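Local atomic coordinates of glia-derived nexin (Homo sapiens, PDB entry 4DY0), a protein that inhibits serine proteases such as thrombin, trypsin and urokinase as a heparin-binding serpin, and promotes neurite extension by blocking thrombin. Residues 43-48 with 162-167; 221-226 with 270-275; 232-237 with 326-331; 295-300 with 318-323. All blocks are in the same frame, centred on the assembly; numbering follows the deposited sequence.

Interaction 1: 43-48 with 162-167; sequences LGMLQL and LVLVNA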
loop_
_atom_site.group_PDB
_atom_site.type_symbol
_atom_site.label_atom_id
_atom_site.label_comp_id
_atom_site.label_asym_id
_atom_site.label_seq_id
_atom_site.Cartn_x
_atom_site.Cartn_y
_atom_site.Cartn_z
ATOM N N LEU A 43 9.611 0.943 -7.619
ATOM C CA LEU A 43 10.771 0.219 -8.123
ATOM C C LEU A 43 10.905 0.415 -9.636
ATOM O O LEU A 43 12.012 0.534 -10.157
ATOM C CB LEU A 43 10.695 -1.269 -7.765
ATOM C CG LEU A 43 10.810 -1.654 -6.277
ATOM C CD1 LEU A 43 10.594 -3.154 -6.073
ATOM C CD2 LEU A 43 12.153 -1.229 -5.684
ATOM N N GLY A 44 9.776 0.453 -10.336
ATOM C CA GLY A 44 9.777 0.735 -11.770
ATOM C C GLY A 44 10.336 2.119 -12.061
ATOM O O GLY A 44 11.197 2.290 -12.928
ATOM N N MET A 45 9.845 3.109 -11.325
ATOM C CA MET A 45 10.350 4.468 -11.427
ATOM C C MET A 45 11.872 4.497 -11.347
ATOM O O MET A 45 12.533 5.086 -12.200
ATOM C CB MET A 45 9.739 5.335 -10.323
ATOM C CG MET A 45 8.281 5.698 -10.579
ATOM S SD MET A 45 7.320 6.030 -9.085
ATOM C CE MET A 45 8.441 7.093 -8.187
ATOM N N LEU A 46 12.423 3.853 -10.323
ATOM C CA LEU A 46 13.872 3.802 -10.129
ATOM C C LEU A 46 14.585 2.973 -11.198
ATOM O O LEU A 46 15.741 3.231 -11.520
ATOM C CB LEU A 46 14.208 3.248 -8.742
ATOM C CG LEU A 46 13.849 4.135 -7.551
ATOM C CD1 LEU A 46 14.191 3.440 -6.255
ATOM C CD2 LEU A 46 14.579 5.457 -7.648
ATOM N N GLN A 47 13.907 1.968 -11.742
ATOM C CA GLN A 47 14.538 1.130 -12.752
ATOM C C GLN A 47 14.809 1.942 -14.021
ATOM O O GLN A 47 15.787 1.702 -14.727
ATOM C CB GLN A 47 13.679 -0.089 -13.070
ATOM C CG GLN A 47 14.499 -1.320 -13.396
ATOM C CD GLN A 47 13.715 -2.363 -14.164
ATOM O OE1 GLN A 47 13.495 -2.225 -15.368
ATOM N NE2 GLN A 47 13.298 -3.421 -13.473
ATOM N N LEU A 48 13.935 2.907 -14.287
ATOM C CA LEU A 48 14.065 3.800 -15.430
ATOM C C LEU A 48 15.392 4.552 -15.448
ATOM O O LEU A 48 15.876 4.936 -16.513
ATOM C CB LEU A 48 12.912 4.807 -15.430
ATOM C CG LEU A 48 11.733 4.632 -16.396
ATOM C CD1 LEU A 48 11.610 3.216 -16.935
ATOM C CD2 LEU A 48 10.438 5.082 -15.723
ATOM N N LEU A 162 18.686 12.503 -3.594
ATOM C CA LEU A 162 17.525 11.872 -4.215
ATOM C C LEU A 162 16.580 11.235 -3.193
ATOM O O LEU A 162 17.001 10.449 -2.341
ATOM C CB LEU A 162 17.983 10.829 -5.237
ATOM C CG LEU A 162 16.929 10.229 -6.168
ATOM C CD1 LEU A 162 16.188 11.325 -6.898
ATOM C CD2 LEU A 162 17.591 9.293 -7.160
ATOM N N VAL A 163 15.300 11.582 -3.291
ATOM C CA VAL A 163 14.278 11.041 -2.405
ATOM C C VAL A 163 13.017 10.702 -3.185
ATOM O O VAL A 163 12.461 11.554 -3.872
ATOM C CB VAL A 163 13.907 12.042 -1.292
ATOM C CG1 VAL A 163 12.652 11.589 -0.573
ATOM C CG2 VAL A 163 15.061 12.214 -0.316
ATOM N N LEU A 164 12.571 9.456 -3.078
ATOM C CA LEU A 164 11.345 9.019 -3.735
ATOM C C LEU A 164 10.156 9.174 -2.807
ATOM O O LEU A 164 10.276 8.968 -1.602
ATOM C CB LEU A 164 11.453 7.554 -4.149
ATOM C CG LEU A 164 11.938 7.241 -5.559
ATOM C CD1 LEU A 164 10.812 7.465 -6.551
ATOM C CD2 LEU A 164 13.160 8.080 -5.903
ATOM N N VAL A 165 9.005 9.519 -3.371
ATOM C CA VAL A 165 7.783 9.586 -2.587
ATOM C C VAL A 165 6.609 8.916 -3.286
ATOM O O VAL A 165 6.332 9.181 -4.454
ATOM C CB VAL A 165 7.406 11.028 -2.252
ATOM C CG1 VAL A 165 6.046 11.065 -1.587
ATOM C CG2 VAL A 165 8.454 11.642 -1.346
ATOM N N ASN A 166 5.928 8.040 -2.556
ATOM C CA ASN A 166 4.683 7.434 -3.016
ATOM C C ASN A 166 3.587 7.627 -1.978
ATOM O O ASN A 166 3.706 7.144 -0.851
ATOM C CB ASN A 166 4.870 5.943 -3.279
ATOM C CG ASN A 166 3.563 5.244 -3.600
ATOM O OD1 ASN A 166 3.229 4.220 -3.005
ATOM N ND2 ASN A 166 2.810 5.805 -4.535
ATOM N N ALA A 167 2.525 8.334 -2.357
ATOM C CA ALA A 167 1.418 8.601 -1.444
ATOM C C ALA A 167 0.105 8.109 -2.027
ATOM O O ALA A 167 -0.224 8.408 -3.176
ATOM C CB ALA A 167 1.336 10.083 -1.136
#

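Interaction 2: 221-226 with 270-275; sequences NFIELP and VQVILP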
loop_
_atom_site.group_PDB
_atom_site.type_symbol
_atom_site.label_atom_id
_atom_site.label_comp_id
_atom_site.label_asym_id
_atom_site.label_seq_id
_atom_site.Cartn_x
_atom_site.Cartn_y
_atom_site.Cartn_z
ATOM N N ASN A 221 -10.789 -16.166 9.876
ATOM C CA ASN A 221 -11.941 -15.844 9.038
ATOM C C ASN A 221 -11.643 -14.653 8.141
ATOM O O ASN A 221 -10.829 -13.799 8.488
ATOM C CB ASN A 221 -13.164 -15.527 9.903
ATOM C CG ASN A 221 -13.553 -16.679 10.816
ATOM O OD1 ASN A 221 -13.829 -17.789 10.360
ATOM N ND2 ASN A 221 -13.584 -16.414 12.116
ATOM N N PHE A 222 -12.305 -14.594 6.990
ATOM C CA PHE A 222 -12.123 -13.469 6.081
ATOM C C PHE A 222 -13.408 -13.084 5.365
ATOM O O PHE A 222 -14.284 -13.916 5.135
ATOM C CB PHE A 222 -11.004 -13.750 5.070
ATOM C CG PHE A 222 -11.088 -15.106 4.436
ATOM C CD1 PHE A 222 -11.775 -15.286 3.245
ATOM C CD2 PHE A 222 -10.481 -16.200 5.030
ATOM C CE1 PHE A 222 -11.859 -16.530 2.660
ATOM C CE2 PHE A 222 -10.557 -17.450 4.449
ATOM C CZ PHE A 222 -11.248 -17.618 3.263
ATOM N N ILE A 223 -13.511 -11.811 5.009
ATOM C CA ILE A 223 -14.714 -11.302 4.382
ATOM C C ILE A 223 -14.384 -10.289 3.291
ATOM O O ILE A 223 -13.377 -9.582 3.367
ATOM C CB ILE A 223 -15.650 -10.666 5.429
ATOM C CG1 ILE A 223 -16.968 -10.232 4.778
ATOM C CG2 ILE A 223 -14.965 -9.499 6.119
ATOM C CD1 ILE A 223 -18.081 -9.993 5.782
ATOM N N GLU A 224 -15.235 -10.233 2.270
ATOM C CA GLU A 224 -15.105 -9.236 1.214
ATOM C C GLU A 224 -16.221 -8.191 1.289
ATOM O O GLU A 224 -17.404 -8.526 1.313
ATOM C CB GLU A 224 -15.105 -9.902 -0.160
ATOM C CG GLU A 224 -14.843 -8.930 -1.301
ATOM C CD GLU A 224 -14.973 -9.581 -2.665
ATOM O OE1 GLU A 224 -15.927 -10.367 -2.865
ATOM O OE2 GLU A 224 -14.122 -9.303 -3.538
ATOM N N LEU A 225 -15.832 -6.924 1.337
ATOM C CA LEU A 225 -16.788 -5.830 1.339
ATOM C C LEU A 225 -16.569 -5.004 0.085
ATOM O O LEU A 225 -15.615 -4.234 0.008
ATOM C CB LEU A 225 -16.589 -4.950 2.569
ATOM C CG LEU A 225 -16.789 -5.558 3.953
ATOM C CD1 LEU A 225 -15.949 -6.802 4.122
ATOM C CD2 LEU A 225 -16.409 -4.525 4.989
ATOM N N PRO A 226 -17.443 -5.171 -0.913
ATOM C CA PRO A 226 -17.270 -4.461 -2.180
ATOM C C PRO A 226 -17.645 -2.979 -2.101
ATOM O O PRO A 226 -18.532 -2.599 -1.330
ATOM C CB PRO A 226 -18.223 -5.198 -3.124
ATOM C CG PRO A 226 -19.265 -5.781 -2.231
ATOM C CD PRO A 226 -18.577 -6.114 -0.943
ATOM N N VAL A 270 -24.764 -12.070 6.891
ATOM C CA VAL A 270 -23.860 -11.900 8.028
ATOM C C VAL A 270 -24.058 -10.581 8.766
ATOM O O VAL A 270 -24.280 -9.544 8.145
ATOM C CB VAL A 270 -22.387 -11.934 7.582
ATOM C CG1 VAL A 270 -21.492 -12.280 8.760
ATOM C CG2 VAL A 270 -22.191 -12.924 6.450
ATOM N N GLN A 271 -23.971 -10.631 10.094
ATOM C CA GLN A 271 -23.884 -9.417 10.900
ATOM C C GLN A 271 -22.437 -8.940 10.942
ATOM O O GLN A 271 -21.597 -9.542 11.613
ATOM C CB GLN A 271 -24.393 -9.663 12.321
ATOM C CG GLN A 271 -25.799 -9.141 12.587
ATOM C CD GLN A 271 -25.851 -7.626 12.707
ATOM O OE1 GLN A 271 -26.925 -7.041 12.826
ATOM N NE2 GLN A 271 -24.686 -6.986 12.680
ATOM N N VAL A 272 -22.146 -7.867 10.216
ATOM C CA VAL A 272 -20.794 -7.322 10.159
ATOM C C VAL A 272 -20.620 -6.205 11.173
ATOM O O VAL A 272 -21.458 -5.314 11.278
ATOM C CB VAL A 272 -20.455 -6.771 8.762
ATOM C CG1 VAL A 272 -19.029 -6.241 8.735
ATOM C CG2 VAL A 272 -20.647 -7.852 7.703
ATOM N N ILE A 273 -19.531 -6.265 11.928
ATOM C CA ILE A 273 -19.217 -5.221 12.893
ATOM C C ILE A 273 -17.748 -4.837 12.740
ATOM O O ILE A 273 -16.852 -5.667 12.902
ATOM C CB ILE A 273 -19.576 -5.658 14.318
ATOM C CG1 ILE A 273 -21.096 -5.826 14.427
ATOM C CG2 ILE A 273 -19.074 -4.648 15.349
ATOM C CD1 ILE A 273 -21.617 -5.820 15.837
ATOM N N LEU A 274 -17.524 -3.571 12.406
ATOM C CA LEU A 274 -16.255 -3.112 11.852
ATOM C C LEU A 274 -15.911 -1.746 12.440
ATOM O O LEU A 274 -16.764 -0.861 12.480
ATOM C CB LEU A 274 -16.417 -2.974 10.336
ATOM C CG LEU A 274 -15.228 -3.015 9.382
ATOM C CD1 LEU A 274 -15.602 -2.297 8.103
ATOM C CD2 LEU A 274 -14.001 -2.383 9.995
ATOM N N PRO A 275 -14.668 -1.563 12.907
ATOM C CA PRO A 275 -14.308 -0.246 13.409
ATOM C C PRO A 275 -14.497 0.831 12.351
ATOM O O PRO A 275 -14.108 0.651 11.192
ATOM C CB PRO A 275 -12.823 -0.394 13.735
ATOM C CG PRO A 275 -12.670 -1.827 14.070
ATOM C CD PRO A 275 -13.593 -2.544 13.124
#

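Interaction 3: 232-237 with 326-331; sequences ISMLIA and IEVSED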
loop_
_atom_site.group_PDB
_atom_site.type_symbol
_atom_site.label_atom_id
_atom_site.label_comp_id
_atom_site.label_asym_id
_atom_site.label_seq_id
_atom_site.Cartn_x
_atom_site.Cartn_y
_atom_site.Cartn_z
ATOM N N ILE A 232 -13.480 -2.306 -7.028
ATOM C CA ILE A 232 -12.607 -2.318 -5.862
ATOM C C ILE A 232 -13.328 -2.893 -4.648
ATOM O O ILE A 232 -14.516 -2.653 -4.449
ATOM C CB ILE A 232 -12.099 -0.900 -5.526
ATOM C CG1 ILE A 232 -11.373 -0.298 -6.733
ATOM C CG2 ILE A 232 -11.194 -0.936 -4.296
ATOM C CD1 ILE A 232 -10.918 1.129 -6.530
ATOM N N SER A 233 -12.609 -3.655 -3.835
ATOM C CA SER A 233 -13.206 -4.223 -2.634
ATOM C C SER A 233 -12.199 -4.311 -1.498
ATOM O O SER A 233 -10.992 -4.392 -1.720
ATOM C CB SER A 233 -13.811 -5.599 -2.924
ATOM O OG SER A 233 -12.837 -6.471 -3.463
ATOM N N MET A 234 -12.706 -4.272 -0.276
ATOM C CA MET A 234 -11.869 -4.474 0.886
ATOM C C MET A 234 -11.941 -5.938 1.304
ATOM O O MET A 234 -13.010 -6.552 1.272
ATOM C CB MET A 234 -12.324 -3.583 2.038
ATOM C CG MET A 234 -11.543 -3.827 3.324
ATOM S SD MET A 234 -12.028 -2.749 4.683
ATOM C CE MET A 234 -11.293 -1.200 4.167
ATOM N N LEU A 235 -10.796 -6.493 1.683
ATOM C CA LEU A 235 -10.744 -7.833 2.242
ATOM C C LEU A 235 -10.240 -7.728 3.672
ATOM O O LEU A 235 -9.313 -6.967 3.953
ATOM C CB LEU A 235 -9.822 -8.728 1.416
ATOM C CG LEU A 235 -10.406 -9.341 0.139
ATOM C CD1 LEU A 235 -11.254 -8.346 -0.623
ATOM C CD2 LEU A 235 -9.290 -9.869 -0.745
ATOM N N ILE A 236 -10.862 -8.478 4.575
ATOM C CA ILE A 236 -10.484 -8.442 5.984
ATOM C C ILE A 236 -10.316 -9.850 6.533
ATOM O O ILE A 236 -11.146 -10.730 6.286
ATOM C CB ILE A 236 -11.532 -7.708 6.837
ATOM C CG1 ILE A 236 -11.759 -6.296 6.300
ATOM C CG2 ILE A 236 -11.103 -7.676 8.303
ATOM C CD1 ILE A 236 -12.590 -5.426 7.212
ATOM N N ALA A 237 -9.230 -10.059 7.271
ATOM C CA ALA A 237 -8.974 -11.347 7.899
ATOM C C ALA A 237 -8.485 -11.158 9.330
ATOM O O ALA A 237 -7.693 -10.255 9.620
ATOM C CB ALA A 237 -7.960 -12.140 7.091
ATOM N N ILE A 326 -6.316 5.403 4.459
ATOM C CA ILE A 326 -7.654 4.985 4.075
ATOM C C ILE A 326 -8.644 5.287 5.194
ATOM O O ILE A 326 -8.374 5.024 6.363
ATOM C CB ILE A 326 -7.704 3.478 3.737
ATOM C CG1 ILE A 326 -9.121 3.071 3.325
ATOM C CG2 ILE A 326 -7.237 2.651 4.923
ATOM C CD1 ILE A 326 -9.291 1.588 3.099
ATOM N N GLU A 327 -9.786 5.863 4.839
ATOM C CA GLU A 327 -10.841 6.071 5.815
ATOM C C GLU A 327 -11.932 5.020 5.664
ATOM O O GLU A 327 -12.378 4.720 4.556
ATOM C CB GLU A 327 -11.444 7.472 5.707
ATOM C CG GLU A 327 -12.618 7.667 6.658
ATOM C CD GLU A 327 -13.196 9.069 6.625
ATOM O OE1 GLU A 327 -14.172 9.321 7.362
ATOM O OE2 GLU A 327 -12.674 9.915 5.868
ATOM N N VAL A 328 -12.349 4.451 6.786
ATOM C CA VAL A 328 -13.438 3.495 6.790
ATOM C C VAL A 328 -14.638 4.114 7.495
ATOM O O VAL A 328 -14.587 4.382 8.695
ATOM C CB VAL A 328 -13.020 2.190 7.486
ATOM C CG1 VAL A 328 -14.180 1.218 7.536
ATOM C CG2 VAL A 328 -11.836 1.575 6.758
ATOM N N SER A 329 -15.711 4.352 6.743
ATOM C CA SER A 329 -16.881 5.048 7.275
ATOM C C SER A 329 -18.195 4.401 6.838
ATOM O O SER A 329 -18.195 3.340 6.211
ATOM C CB SER A 329 -16.856 6.515 6.849
ATOM O OG SER A 329 -17.797 7.280 7.580
ATOM N N GLU A 330 -19.310 5.055 7.168
ATOM C CA GLU A 330 -20.646 4.554 6.845
ATOM C C GLU A 330 -20.982 4.672 5.359
ATOM O O GLU A 330 -21.657 3.808 4.793
ATOM C CB GLU A 330 -21.718 5.310 7.645
ATOM C CG GLU A 330 -21.794 4.972 9.125
ATOM C CD GLU A 330 -20.960 5.896 9.994
ATOM O OE1 GLU A 330 -20.105 6.627 9.451
ATOM O OE2 GLU A 330 -21.161 5.888 11.226
ATOM N N ASP A 331 -20.508 5.749 4.739
ATOM C CA ASP A 331 -20.977 6.171 3.414
ATOM C C ASP A 331 -20.963 5.085 2.336
ATOM O O ASP A 331 -19.943 4.434 2.095
ATOM C CB ASP A 331 -20.194 7.403 2.940
ATOM C CG ASP A 331 -20.123 8.497 4.000
ATOM O OD1 ASP A 331 -20.328 9.678 3.649
ATOM O OD2 ASP A 331 -19.861 8.183 5.180
#

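Interaction 4: 295-300 with 318-323; sequences TDMFDS and SHILQK. With SO4 (sulfate ion), chain D.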
loop_
_atom_site.group_PDB
_atom_site.type_symbol
_atom_site.label_atom_id
_atom_site.label_comp_id
_atom_site.label_asym_id
_atom_site.label_seq_id
_atom_site.Cartn_x
_atom_site.Cartn_y
_atom_site.Cartn_z
ATOM N N THR A 295 20.582 -3.338 -2.881
ATOM C CA THR A 295 21.487 -2.643 -1.959
ATOM C C THR A 295 22.239 -1.457 -2.570
ATOM O O THR A 295 22.433 -0.434 -1.909
ATOM C CB THR A 295 22.529 -3.614 -1.366
ATOM O OG1 THR A 295 23.158 -4.340 -2.429
ATOM C CG2 THR A 295 21.864 -4.594 -0.416
ATOM N N ASP A 296 22.666 -1.597 -3.821
ATOM C CA ASP A 296 23.510 -0.586 -4.457
ATOM C C ASP A 296 22.905 0.821 -4.461
ATOM O O ASP A 296 23.561 1.784 -4.071
ATOM C CB ASP A 296 23.870 -1.001 -5.883
ATOM C CG ASP A 296 24.825 -2.180 -5.927
ATOM O OD1 ASP A 296 25.119 -2.768 -4.860
ATOM O OD2 ASP A 296 25.286 -2.519 -7.035
ATOM N N MET A 297 21.655 0.938 -4.898
ATOM C CA MET A 297 21.025 2.248 -5.045
ATOM C C MET A 297 21.044 3.085 -3.767
ATOM O O MET A 297 20.881 4.301 -3.820
ATOM C CB MET A 297 19.590 2.107 -5.553
ATOM C CG MET A 297 18.592 1.595 -4.526
ATOM S SD MET A 297 16.981 1.328 -5.299
ATOM C CE MET A 297 15.942 1.136 -3.855
ATOM N N PHE A 298 21.244 2.436 -2.624
ATOM C CA PHE A 298 21.266 3.142 -1.347
ATOM C C PHE A 298 22.684 3.481 -0.918
ATOM O O PHE A 298 22.888 4.210 0.048
ATOM C CB PHE A 298 20.584 2.315 -0.255
ATOM C CG PHE A 298 19.151 1.997 -0.550
ATOM C CD1 PHE A 298 18.204 3.004 -0.614
ATOM C CD2 PHE A 298 18.748 0.689 -0.756
ATOM C CE1 PHE A 298 16.878 2.715 -0.886
ATOM C CE2 PHE A 298 17.423 0.390 -1.028
ATOM C CZ PHE A 298 16.487 1.406 -1.094
ATOM N N ASP A 299 23.664 2.947 -1.637
ATOM C CA ASP A 299 25.058 3.140 -1.263
ATOM C C ASP A 299 25.667 4.309 -2.020
ATOM O O ASP A 299 25.533 4.417 -3.238
ATOM C CB ASP A 299 25.865 1.861 -1.494
ATOM C CG ASP A 299 27.306 1.988 -1.034
ATOM O OD1 ASP A 299 28.112 2.640 -1.735
ATOM O OD2 ASP A 299 27.634 1.417 0.025
ATOM N N SER A 300 26.346 5.175 -1.282
ATOM C CA SER A 300 26.915 6.397 -1.836
ATOM C C SER A 300 27.881 6.141 -2.998
ATOM O O SER A 300 27.899 6.889 -3.974
ATOM C CB SER A 300 27.615 7.180 -0.728
ATOM N N SER A 318 18.428 8.274 -0.957
ATOM C CA SER A 318 18.558 8.456 0.484
ATOM C C SER A 318 17.390 7.811 1.224
ATOM O O SER A 318 17.575 7.188 2.268
ATOM C CB SER A 318 18.652 9.946 0.835
ATOM O OG SER A 318 19.863 10.517 0.363
ATOM N N HIS A 319 16.192 7.969 0.674
ATOM C CA HIS A 319 14.977 7.446 1.283
ATOM C C HIS A 319 13.930 7.203 0.211
ATOM O O HIS A 319 13.874 7.922 -0.792
ATOM C CB HIS A 319 14.401 8.436 2.299
ATOM C CG HIS A 319 15.312 8.729 3.448
ATOM N ND1 HIS A 319 15.647 7.784 4.394
ATOM C CD2 HIS A 319 15.948 9.868 3.812
ATOM C CE1 HIS A 319 16.458 8.325 5.285
ATOM N NE2 HIS A 319 16.657 9.588 4.956
ATOM N N ILE A 320 13.108 6.183 0.430
ATOM C CA ILE A 320 11.936 5.935 -0.392
ATOM C C ILE A 320 10.740 5.925 0.540
ATOM O O ILE A 320 10.495 4.939 1.235
ATOM C CB ILE A 320 12.023 4.583 -1.120
ATOM C CG1 ILE A 320 13.255 4.545 -2.029
ATOM C CG2 ILE A 320 10.757 4.335 -1.929
ATOM C CD1 ILE A 320 13.527 3.182 -2.645
ATOM N N LEU A 321 10.011 7.037 0.569
ATOM C CA LEU A 321 8.932 7.225 1.533
ATOM C C LEU A 321 7.562 6.924 0.950
ATOM O O LEU A 321 7.174 7.478 -0.080
ATOM C CB LEU A 321 8.946 8.652 2.070
ATOM C CG LEU A 321 10.291 9.112 2.626
ATOM C CD1 LEU A 321 10.270 10.607 2.877
ATOM C CD2 LEU A 321 10.640 8.350 3.895
ATOM N N GLN A 322 6.833 6.040 1.620
ATOM C CA GLN A 322 5.460 5.747 1.251
ATOM C C GLN A 322 4.526 6.081 2.404
ATOM O O GLN A 322 4.772 5.694 3.548
ATOM C CB GLN A 322 5.299 4.277 0.869
ATOM C CG GLN A 322 3.867 3.897 0.531
ATOM C CD GLN A 322 3.742 2.466 0.052
ATOM O OE1 GLN A 322 3.610 1.536 0.854
ATOM N NE2 GLN A 322 3.775 2.280 -1.268
ATOM N N LYS A 323 3.458 6.811 2.100
ATOM C CA LYS A 323 2.424 7.084 3.084
ATOM C C LYS A 323 1.079 6.644 2.532
ATOM O O LYS A 323 0.698 7.017 1.425
ATOM C CB LYS A 323 2.400 8.565 3.448
ATOM C CG LYS A 323 1.543 8.888 4.659
ATOM C CD LYS A 323 2.029 10.155 5.347
ATOM C CE LYS A 323 1.163 10.505 6.547
ATOM N NZ LYS A 323 1.790 11.577 7.364
HETATM S S SO4 D . -1.564 13.551 7.517
HETATM O O1 SO4 D . -2.671 13.703 8.488
HETATM O O2 SO4 D . -1.025 12.175 7.598
HETATM O O3 SO4 D . -2.073 13.801 6.150
HETATM O O4 SO4 D . -0.487 14.517 7.840
#

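Interaction 1: 43-48 with 162-167
Leu46 and Met45 meet Leu164 through aliphatic and thioether carbons alone, so the contact itself has no flat group with faces or edges to cover; a nearby ring is that of Phe115 in helix 105-115, against Met45. The amide of Asn166, two residues further along the strand, is a neighbour held by others: OD1 by Gln322 and ND2 by Asn93. Leu164 is the hub of the contact, coming off strand 162-170 toward the helix while its two methyls serve different neighbours. CD2 faces Leu46, whose CD2 lies 3.5 Å away; that same methyl of Leu46 also stands 3.8 Å from Leu164 CG. The leucines run alongside each other in opposite senses, Leu46 swinging its branch toward the strand with CG anti to its carbonyl carbon (chi1 -69°). The other methyl, CD1, faces the CE end of Met45, which bends at its last torsion; the separation modelled there is too short to trust, so the detail of this pair is doubtful. The backbones stay 8.6 Å apart at Leu46 CA and Leu164 CA, a gap filled by side chains. Val95 of the adjoining strand touches Leu164, and Met45 also meets Asn111. An alanine at Leu164 is likely to open a gap under the helix, depriving Leu46 CD2 of its partner methyl. This is helix-on-sheet packing as found in the serpin core, where helix 36-47 backs the large central sheet whose strands 162-170 and 319-328 run parallel side by side.

Interaction 2: 221-226 with 270-275
This is buried apolar packing between two sheets of the serpin fold: strand 219-226, from what is conventionally called sheet B, lies against segment 270-275, the part of its long strand that belongs to sheet C. Both pieces are strand, yet they face each other across a layer of side chains and do not pair, with Ile223 CA and Val272 CA 9.3 Å apart. Every second residue points across the gap. Ile223 and Val272 form one couple, Leu225 and Leu274 the other, and in each the branches reach out tip to tip. Ile223 sends CG1 anti to its backbone N (chi1 -175°), which carries the terminal methyl out to Val272. Phe207 touches both Ile223 and Val272, and Phe352 touches Ile223. The residue between the two leading side chains turns the other way: the carboxylate of Glu224 is bound to Arg208 by a salt bridge and to Ser233 by a hydrogen bond, on the other side of the strand from the aliphatic layer. The two couples match closely, for Ile223 CD1 sits 3.9 Å from Val272 CG2, and Leu225 CD2 ends 3.9 Å from Leu274 CD1.

Interaction 3: 232-237 with 326-331
Met234 reaches Ile326 and Val328 by staying straight almost to its end: CG is anti to the backbone N (chi1 176°), the next torsion is also extended, and only the last one bends (chi3 -74°), turning CE toward the other strand. Ile326 answers with an extended CG1 branch, its CD1 thrust forward, while Val328 offers CG2. A single methyl therefore does all the touching on the Met234 side. Met234 CE lies 3.6 Å from Ile326 CD1, the two chains meeting at a slant, and 3.8 Å from Val328 CG2, where the methionine passes Val328 nearly at right angles. With Met234 CA and Val328 CA 10.0 Å apart, these side chains span the whole distance between strand 232-239 of sheet B and the end of strand 319-328 in the central sheet A. Ile362 lies against both Met234 and Ile326, and Leu274 against Val328. Just past the contact the chain leaves the strand and heads for the reactive-centre loop. There Ser329 O accepts a bond from Trp174 NE1, and Glu330 forms a salt bridge with Lys276, polar ties at the place where inhibitory serpins begin to take in that loop. The methyl contacts themselves are nondirectional, so they hold the two sheets together by close fit, while the neighbouring polar groups probably help fix the exit of the chain.

Interaction 4: 295-300 with 318-323
Apolar contacts carry the meeting, and Ile320 CD1 is their focus. Met297 CE comes to 3.4 Å of Ile320 CD1, a snug approach made roughly at right angles. Phe298 CZ lies 3.8 Å from Ile320 CD1, which sits at the ring's edge near its plane. The ring is also covered from within its own segment: Met297 CG rides over its centre, 3.8 Å above the plane, because the first torsion of Met297 (chi1 74°) folds CG over the backbone while the rest of the chain runs out straight toward Ile320. Leu289 and Val42 of nearby helices also pack on Ile320. Backbone bonds shape the short 3-10 turn: Phe298 N gives to Thr295 O at 3.2 Å, and Asp299 N to Asp296 O at 2.7 Å. Among the charged groups, Asp296 forms a salt bridge with Arg53. Well away from the contact, Lys323 NZ makes a weak bond of 2.9 Å to O2 of a sulfate ion, probably from the crystallisation liquor, besides bonds to the carbonyls of Asp147 and Asn148. The chemistry is thus divided: nondirectional methyl packing seats the turn on the start of strand 319-328 of the central sheet, while the turn's own shape comes from its backbone bonds.

How the interactions relate
Strand 319-328 ties the set together: interaction 4 uses its start and interaction 3 its end, their centres 31 Å apart. Interactions 1 and 4 share one side of the molecule, centres 9 Å apart; Asn166 N pairs with Leu321 O at 2.8 Å, and Leu46 CD1 packs 3.7 Å from Ile320 CD1, so helix, turn and two parallel strands form one continuous core. On the opposite side of the centre, interactions 2 and 3 are joined by pairing of adjacent strands, with Leu225 N 2.8 Å from Met234 O. Interaction 3 leads toward the reactive-centre loop, whose predicted reactive bond is Arg346-Ser347; the sulfate is held weakly by Lys323, well away from the turn.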